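Local atomic coordinates of fiber protein (Duck adenovirus 1, PDB entry 6ITX), a protein that attaches the avian adenovirus to host cells, probably by binding a receptor through the C-terminal head domain of the fiber. Residues P92-I97 with T129-L134. Sequence-based numbering, arbitrary orientation.
Sequences PLTRII and TSVGGL. With GLN (glutamine), chain G.
With chi1 of Thr94 at -78°, its OG1 lies beside the backbone N and rests in van der Waals contact against Val131, whose CG2 stands anti to its own N; Thr94 OG1 is 3.9 Å from both CB and CG2 of Val131, the two side chains lying alongside each other and pointing the same way. Next to this pair the backbones engage as antiparallel strands. Arg95 and Ser130 form a hydrogen-bonded pair, Arg95 N donating to Ser130 O at 3.1 Å, while Ser130 N reaches Arg95 O at 2.9 Å. CA-H...O contacts accompany these bonds, from Thr94 CA to Ser130 O and from Thr129 CA to Arg95 O. In the trimeric fiber head, this pairing joins the start of strand 95-100 to the end of strand 118-131, close to neighbouring subunits: Val131 packs on Val131 of the second subunit and Thr94 on Val131 of the third. Beyond Val131 the chain reverses through a type I' turn, closed by Leu134 N to Val131 O at 3.2 Å, which makes a two-residue beta hairpin with strand 134-144; Gly132 and Gly133 sit at its corners, both at positive phi. Gly133 O accepts a weak hydrogen bond of 3.3 Å from NE2 of the bound glutamine, whose pocket also includes Val299, Gly300 and Ala301.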
loop_
_atom_site.group_PDB
_atom_site.type_symbol
_atom_site.label_atom_id
_atom_site.label_comp_id
_atom_site.label_asym_id
_atom_site.label_seq_id
_atom_site.Cartn_x
_atom_site.Cartn_y
_atom_site.Cartn_z
ATOM N N PRO A 92 -10.659 3.783 20.016
ATOM C CA PRO A 92 -9.413 4.457 19.620
ATOM C C PRO A 92 -9.685 5.740 18.845
ATOM O O PRO A 92 -10.516 5.775 17.933
ATOM C CB PRO A 92 -8.705 3.409 18.751
ATOM C CG PRO A 92 -9.336 2.100 19.138
ATOM C CD PRO A 92 -10.756 2.425 19.455
ATOM N N LEU A 93 -8.961 6.796 19.211
ATOM C CA LEU A 93 -9.135 8.115 18.617
ATOM C C LEU A 93 -8.203 8.288 17.423
ATOM O O LEU A 93 -6.984 8.125 17.541
ATOM C CB LEU A 93 -8.868 9.208 19.660
ATOM C CG LEU A 93 -8.437 10.562 19.057
ATOM C CD1 LEU A 93 -9.625 11.312 18.442
ATOM C CD2 LEU A 93 -7.653 11.461 20.037
ATOM N N THR A 94 -8.768 8.632 16.277
ATOM C CA THR A 94 -7.923 8.967 15.138
ATOM C C THR A 94 -7.179 10.268 15.426
ATOM O O THR A 94 -7.806 11.308 15.642
ATOM C CB THR A 94 -8.768 9.082 13.873
ATOM O OG1 THR A 94 -9.075 7.765 13.393
ATOM C CG2 THR A 94 -8.036 9.853 12.793
ATOM N N ARG A 95 -5.851 10.214 15.448
ATOM C CA ARG A 95 -5.021 11.384 15.698
ATOM C C ARG A 95 -4.328 11.812 14.414
ATOM O O ARG A 95 -4.082 10.996 13.520
ATOM C CB ARG A 95 -3.976 11.109 16.787
ATOM C CG ARG A 95 -4.546 10.293 17.906
ATOM C CD ARG A 95 -3.698 10.266 19.150
ATOM N NE ARG A 95 -4.370 9.408 20.119
ATOM C CZ ARG A 95 -4.920 9.838 21.250
ATOM N NH1 ARG A 95 -5.538 8.977 22.046
ATOM N NH2 ARG A 95 -4.842 11.126 21.592
ATOM N N ILE A 96 -4.013 13.102 14.332
ATOM C CA ILE A 96 -3.479 13.693 13.116
ATOM C C ILE A 96 -2.351 14.647 13.477
ATOM O O ILE A 96 -2.501 15.477 14.378
ATOM C CB ILE A 96 -4.563 14.445 12.330
ATOM C CG1 ILE A 96 -5.861 13.628 12.260
ATOM C CG2 ILE A 96 -4.039 14.820 10.944
ATOM C CD1 ILE A 96 -6.795 14.103 11.186
ATOM N N ILE A 97 -1.218 14.521 12.784
ATOM C CA ILE A 97 -0.158 15.518 12.813
ATOM C C ILE A 97 0.315 15.711 11.386
ATOM O O ILE A 97 0.089 14.873 10.514
ATOM C CB ILE A 97 1.065 15.154 13.704
ATOM C CG1 ILE A 97 1.822 13.942 13.142
ATOM C CG2 ILE A 97 0.673 14.995 15.172
ATOM C CD1 ILE A 97 3.204 13.757 13.733
ATOM N N THR A 129 -1.667 10.147 9.993
ATOM C CA THR A 129 -2.775 9.767 10.849
ATOM C C THR A 129 -2.416 8.514 11.633
ATOM O O THR A 129 -1.816 7.583 11.097
ATOM C CB THR A 129 -4.051 9.507 10.045
ATOM O OG1 THR A 129 -3.957 8.236 9.385
ATOM C CG2 THR A 129 -4.277 10.613 9.033
ATOM N N SER A 130 -2.783 8.494 12.898
ATOM C CA SER A 130 -2.617 7.325 13.741
ATOM C C SER A 130 -4.003 6.764 13.999
ATOM O O SER A 130 -4.836 7.438 14.611
ATOM C CB SER A 130 -1.926 7.680 15.055
ATOM O OG SER A 130 -1.994 6.591 15.971
ATOM N N VAL A 131 -4.254 5.544 13.529
ATOM C CA VAL A 131 -5.551 4.913 13.719
ATOM C C VAL A 131 -5.327 3.473 14.140
ATOM O O VAL A 131 -4.714 2.697 13.404
ATOM C CB VAL A 131 -6.453 5.022 12.466
ATOM C CG1 VAL A 131 -5.697 4.663 11.231
ATOM C CG2 VAL A 131 -7.727 4.158 12.615
ATOM N N GLY A 132 -5.793 3.128 15.338
ATOM C CA GLY A 132 -5.732 1.774 15.852
ATOM C C GLY A 132 -4.333 1.293 16.134
ATOM O O GLY A 132 -4.097 0.082 16.183
ATOM N N GLY A 133 -3.390 2.208 16.325
ATOM C CA GLY A 133 -2.022 1.837 16.585
ATOM C C GLY A 133 -1.170 1.725 15.351
ATOM O O GLY A 133 0.046 1.521 15.474
ATOM N N LEU A 134 -1.770 1.815 14.171
ATOM C CA LEU A 134 -1.040 1.889 12.919
ATOM C C LEU A 134 -0.980 3.343 12.507
ATOM O O LEU A 134 -1.947 4.084 12.694
ATOM C CB LEU A 134 -1.725 1.066 11.823
ATOM C CG LEU A 134 -1.760 -0.459 11.950
ATOM C CD1 LEU A 134 -2.283 -1.078 10.662
ATOM C CD2 LEU A 134 -0.393 -1.026 12.323
HETATM N N GLN G . 1.821 1.992 22.679
HETATM C CA GLN G . 0.651 1.129 22.579
HETATM C C GLN G . 0.290 0.566 23.971
HETATM O O GLN G . 0.302 1.279 24.990
HETATM C CB GLN G . 0.896 -0.024 21.572
HETATM C CG GLN G . 0.777 0.327 20.052
HETATM C CD GLN G . 0.490 -0.889 19.148
HETATM O OE1 GLN G . 0.218 -1.996 19.630
HETATM N NE2 GLN G . 0.537 -0.678 17.833
#